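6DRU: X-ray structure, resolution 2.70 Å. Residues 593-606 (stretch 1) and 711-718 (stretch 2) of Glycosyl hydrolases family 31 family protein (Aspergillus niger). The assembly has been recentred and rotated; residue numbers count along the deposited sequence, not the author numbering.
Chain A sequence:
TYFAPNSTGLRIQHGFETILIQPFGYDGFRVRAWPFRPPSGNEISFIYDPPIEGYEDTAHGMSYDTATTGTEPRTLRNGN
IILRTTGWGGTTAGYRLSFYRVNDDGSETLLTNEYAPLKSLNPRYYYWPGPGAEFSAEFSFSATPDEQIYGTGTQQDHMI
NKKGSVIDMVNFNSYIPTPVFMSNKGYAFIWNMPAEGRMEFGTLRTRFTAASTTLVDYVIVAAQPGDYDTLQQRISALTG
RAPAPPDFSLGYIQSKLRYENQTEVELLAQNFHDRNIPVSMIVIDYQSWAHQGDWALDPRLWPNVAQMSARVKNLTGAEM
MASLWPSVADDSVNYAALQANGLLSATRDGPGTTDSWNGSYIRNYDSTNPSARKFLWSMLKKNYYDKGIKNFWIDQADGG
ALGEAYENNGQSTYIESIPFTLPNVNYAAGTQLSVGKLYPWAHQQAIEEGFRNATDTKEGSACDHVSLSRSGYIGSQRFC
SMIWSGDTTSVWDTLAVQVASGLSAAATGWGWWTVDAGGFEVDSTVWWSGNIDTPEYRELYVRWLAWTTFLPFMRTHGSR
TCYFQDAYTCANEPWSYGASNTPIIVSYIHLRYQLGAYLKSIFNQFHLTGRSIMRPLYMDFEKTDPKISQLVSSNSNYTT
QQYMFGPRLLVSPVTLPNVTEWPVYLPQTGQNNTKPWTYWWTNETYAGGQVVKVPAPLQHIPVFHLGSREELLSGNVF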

# COMPACT_ATOMS: atom_id res chain seq x y z
N TYR A 593 -38.29 -42.09 -3.40
CA TYR A 593 -38.09 -42.96 -4.55
C TYR A 593 -39.32 -43.00 -5.46
O TYR A 593 -39.19 -43.22 -6.66
CB TYR A 593 -37.73 -44.37 -4.09
CG TYR A 593 -36.34 -44.47 -3.50
CD1 TYR A 593 -35.22 -44.48 -4.32
CD2 TYR A 593 -36.15 -44.56 -2.13
CE1 TYR A 593 -33.95 -44.57 -3.79
CE2 TYR A 593 -34.89 -44.65 -1.59
CZ TYR A 593 -33.79 -44.65 -2.42
OH TYR A 593 -32.52 -44.74 -1.89
N GLN A 594 -40.51 -42.78 -4.89
CA GLN A 594 -41.72 -42.74 -5.71
C GLN A 594 -41.75 -41.51 -6.61
O GLN A 594 -42.37 -41.53 -7.68
CB GLN A 594 -42.96 -42.79 -4.82
CG GLN A 594 -44.25 -43.07 -5.57
CD GLN A 594 -45.45 -43.14 -4.65
OE1 GLN A 594 -45.32 -43.03 -3.43
NE2 GLN A 594 -46.63 -43.31 -5.23
N LEU A 595 -41.08 -40.43 -6.19
CA LEU A 595 -40.99 -39.21 -6.98
C LEU A 595 -39.83 -39.24 -7.97
O LEU A 595 -39.46 -38.19 -8.50
CB LEU A 595 -40.86 -38.00 -6.06
CG LEU A 595 -42.08 -37.63 -5.21
CD1 LEU A 595 -41.67 -36.87 -3.96
CD2 LEU A 595 -43.08 -36.82 -6.03
N GLY A 596 -39.26 -40.42 -8.23
CA GLY A 596 -38.07 -40.49 -9.07
C GLY A 596 -38.30 -40.01 -10.49
O GLY A 596 -37.46 -39.31 -11.06
N ALA A 597 -39.43 -40.38 -11.09
CA ALA A 597 -39.74 -39.92 -12.44
C ALA A 597 -39.92 -38.41 -12.47
O ALA A 597 -39.45 -37.74 -13.40
CB ALA A 597 -40.99 -40.62 -12.96
N TYR A 598 -40.60 -37.86 -11.46
CA TYR A 598 -40.77 -36.41 -11.38
C TYR A 598 -39.43 -35.71 -11.17
O TYR A 598 -39.16 -34.67 -11.77
CB TYR A 598 -41.73 -36.08 -10.25
CG TYR A 598 -42.14 -34.63 -10.15
CD1 TYR A 598 -43.02 -34.07 -11.08
CD2 TYR A 598 -41.67 -33.82 -9.13
CE1 TYR A 598 -43.40 -32.75 -10.99
CE2 TYR A 598 -42.04 -32.49 -9.03
CZ TYR A 598 -42.91 -31.96 -9.96
OH TYR A 598 -43.29 -30.64 -9.87
N LEU A 599 -38.57 -36.28 -10.32
CA LEU A 599 -37.27 -35.68 -10.06
C LEU A 599 -36.39 -35.70 -11.31
O LEU A 599 -35.81 -34.68 -11.69
CB LEU A 599 -36.57 -36.40 -8.91
CG LEU A 599 -37.13 -36.14 -7.51
CD1 LEU A 599 -36.61 -37.18 -6.53
CD2 LEU A 599 -36.76 -34.74 -7.06
N LYS A 600 -36.28 -36.87 -11.95
CA LYS A 600 -35.42 -36.97 -13.12
C LYS A 600 -35.94 -36.10 -14.26
O LYS A 600 -35.16 -35.62 -15.09
CB LYS A 600 -35.31 -38.44 -13.55
CG LYS A 600 -34.62 -38.67 -14.88
CD LYS A 600 -34.77 -40.10 -15.36
CE LYS A 600 -33.62 -40.50 -16.28
NZ LYS A 600 -33.45 -41.98 -16.36
N SER A 601 -37.25 -35.85 -14.30
CA SER A 601 -37.82 -35.02 -15.35
C SER A 601 -37.52 -33.54 -15.12
O SER A 601 -37.16 -32.82 -16.06
CB SER A 601 -39.33 -35.24 -15.45
OG SER A 601 -39.87 -34.55 -16.55
N ILE A 602 -37.65 -33.07 -13.87
CA ILE A 602 -37.39 -31.66 -13.60
C ILE A 602 -35.89 -31.37 -13.58
O ILE A 602 -35.47 -30.25 -13.88
CB ILE A 602 -38.07 -31.21 -12.30
CG1 ILE A 602 -37.48 -31.95 -11.09
CG2 ILE A 602 -39.57 -31.44 -12.38
CD1 ILE A 602 -38.07 -31.51 -9.76
N PHE A 603 -35.07 -32.36 -13.22
CA PHE A 603 -33.62 -32.19 -13.33
C PHE A 603 -33.19 -32.11 -14.79
O PHE A 603 -32.18 -31.47 -15.10
CB PHE A 603 -32.89 -33.33 -12.62
CG PHE A 603 -32.50 -33.01 -11.21
CD1 PHE A 603 -31.30 -32.37 -10.94
CD2 PHE A 603 -33.32 -33.35 -10.15
CE1 PHE A 603 -30.92 -32.08 -9.64
CE2 PHE A 603 -32.95 -33.06 -8.85
CZ PHE A 603 -31.75 -32.42 -8.59
N ASN A 604 -33.94 -32.75 -15.69
CA ASN A 604 -33.61 -32.71 -17.10
C ASN A 604 -33.93 -31.35 -17.71
O ASN A 604 -33.17 -30.84 -18.54
CB ASN A 604 -34.35 -33.82 -17.85
CG ASN A 604 -34.06 -33.82 -19.33
OD1 ASN A 604 -34.81 -33.24 -20.12
ND2 ASN A 604 -32.97 -34.48 -19.72
N GLN A 605 -35.04 -30.73 -17.29
CA GLN A 605 -35.38 -29.41 -17.79
C GLN A 605 -34.41 -28.35 -17.28
O GLN A 605 -34.11 -27.39 -18.00
CB GLN A 605 -36.82 -29.05 -17.42
CG GLN A 605 -37.81 -29.47 -18.48
CD GLN A 605 -37.57 -28.76 -19.79
OE1 GLN A 605 -37.47 -27.54 -19.84
NE2 GLN A 605 -37.47 -29.53 -20.87
N PHE A 606 -33.93 -28.49 -16.05
CA PHE A 606 -32.86 -27.62 -15.57
C PHE A 606 -31.60 -27.80 -16.41
O PHE A 606 -30.83 -26.85 -16.59
CB PHE A 606 -32.56 -27.91 -14.10
CG PHE A 606 -31.52 -27.01 -13.50
CD1 PHE A 606 -31.70 -25.64 -13.47
CD2 PHE A 606 -30.36 -27.54 -12.95
CE1 PHE A 606 -30.75 -24.81 -12.91
CE2 PHE A 606 -29.41 -26.71 -12.39
CZ PHE A 606 -29.60 -25.34 -12.38
N GLU A 711 -50.28 -37.93 -12.96
CA GLU A 711 -49.51 -37.38 -14.07
C GLU A 711 -48.15 -36.88 -13.61
O GLU A 711 -47.14 -37.12 -14.28
CB GLU A 711 -50.25 -36.23 -14.74
CG GLU A 711 -51.76 -36.33 -14.73
CD GLU A 711 -52.40 -35.05 -15.23
OE1 GLU A 711 -52.47 -34.85 -16.46
OE2 GLU A 711 -52.82 -34.22 -14.39
N LEU A 712 -48.11 -36.17 -12.48
CA LEU A 712 -46.83 -35.67 -11.97
C LEU A 712 -45.93 -36.81 -11.54
O LEU A 712 -44.70 -36.73 -11.70
CB LEU A 712 -47.07 -34.68 -10.83
CG LEU A 712 -47.32 -35.14 -9.39
CD1 LEU A 712 -46.02 -35.29 -8.61
CD2 LEU A 712 -48.26 -34.16 -8.69
N LEU A 713 -46.50 -37.90 -11.01
CA LEU A 713 -45.71 -39.08 -10.71
C LEU A 713 -45.21 -39.77 -11.97
O LEU A 713 -44.27 -40.57 -11.89
CB LEU A 713 -46.53 -40.06 -9.87
CG LEU A 713 -46.22 -40.13 -8.37
CD1 LEU A 713 -46.38 -38.77 -7.72
CD2 LEU A 713 -47.12 -41.15 -7.69
N SER A 714 -45.80 -39.47 -13.13
CA SER A 714 -45.35 -40.05 -14.39
C SER A 714 -44.16 -39.32 -14.98
O SER A 714 -43.42 -39.91 -15.78
CB SER A 714 -46.49 -40.06 -15.41
OG SER A 714 -46.63 -38.79 -16.02
N GLY A 715 -43.95 -38.05 -14.61
CA GLY A 715 -42.87 -37.24 -15.12
C GLY A 715 -43.25 -36.35 -16.29
O GLY A 715 -42.61 -35.31 -16.49
N ASN A 716 -44.28 -36.72 -17.06
CA ASN A 716 -44.72 -35.91 -18.19
C ASN A 716 -45.40 -34.65 -17.66
O ASN A 716 -46.62 -34.56 -17.53
CB ASN A 716 -45.65 -36.69 -19.11
CG ASN A 716 -45.04 -37.98 -19.61
OD1 ASN A 716 -44.09 -38.50 -19.01
ND2 ASN A 716 -45.54 -38.48 -20.73
N VAL A 717 -44.58 -33.64 -17.36
CA VAL A 717 -45.06 -32.36 -16.86
C VAL A 717 -44.55 -31.18 -17.68
O VAL A 717 -44.93 -30.04 -17.40
CB VAL A 717 -44.70 -32.17 -15.37
CG1 VAL A 717 -45.53 -33.11 -14.50
CG2 VAL A 717 -43.22 -32.40 -15.14
N PHE A 718 -43.70 -31.42 -18.67
CA PHE A 718 -43.22 -30.35 -19.54
C PHE A 718 -43.65 -30.58 -20.98
O PHE A 718 -44.74 -31.09 -21.25
CB PHE A 718 -41.70 -30.24 -19.45
CG PHE A 718 -41.19 -29.95 -18.07
CD1 PHE A 718 -41.24 -28.66 -17.56
CD2 PHE A 718 -40.66 -30.95 -17.28
CE1 PHE A 718 -40.77 -28.38 -16.28
CE2 PHE A 718 -40.19 -30.69 -16.01
CZ PHE A 718 -40.25 -29.40 -15.51

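Stretch 1 is mostly helix, with one interruption: Leu595 leaves helical geometry after one helix and serves as the N-cap residue of the next, which runs from Gly596 through Phe606 and beyond. Stretch 2 is the C-terminal tail of the chain. It arrives as the last part of a helix, turns at Gly715, and continues as loop to Phe718, the last residue of the chain. The closest pair of CA atoms is Tyr598 CA and Gly715 CA, 4.4 Å apart; farther along, Gln605 CA and Phe718 CA are 8.1 Å apart, a gap wide enough to hold a ring.

Glycine at 715 answers two demands. Its positive phi (96°) would jam a CB against the preceding carbonyl oxygen, and the same CB would sit tightly, 3.1 Å, from Ala597 O. Without it, the tail can lie directly on the helix, with Gly715 CA 3.9 Å from Ala597 O. Small residues on the helix complete the fit: Ala597 CB points toward the tail and rests 3.5 Å from Leu713 O.

The single hydrogen bond across the contact is also made here. Ser601 OG donates to Gly715 O at 2.8 Å, one helical turn after Ala597, tying the turn to the helix by a backbone acceptor. Within the tail, Ser714 OG donates to Glu711 O in a very short bond of 2.5 Å and accepts from Asn716 N at 3.3 Å, so the turn is braced from within its own stretch.

Around this point the packing is mainly apolar. Leu595 CD2 reaches both Leu712 CD1 and Leu713 CD1, each at 4.2 Å. Leu713 starts out pointing away, yet its side chain bends back to place CD2 3.3 Å from Gln594 NE2, a contact without a hydrogen bond. Tyr598 is buried and uses its ring in two ways: Leu712 CD1 lies over one face, 4.3 Å from the centroid of the Tyr598 ring, while Val717 CG1 meets the edge, 4.1 Å from Tyr598 CE1. The tyrosine hydroxyl is satisfied elsewhere in the structure.

Phe718, the final residue, closes the contact. Gln605 CG sits over one face of its ring, 3.4 Å from the Phe718 centroid and only 11° off the normal, a close CH-pi contact made by the aliphatic part of a polar side chain. Ile602 CG2 approaches the ring edge, 3.8 Å from Phe718 CE2. The rule is economical: glycine permits close approach, serine fixes the turn, and an aromatic ring on each stretch receives a C-H group over its face.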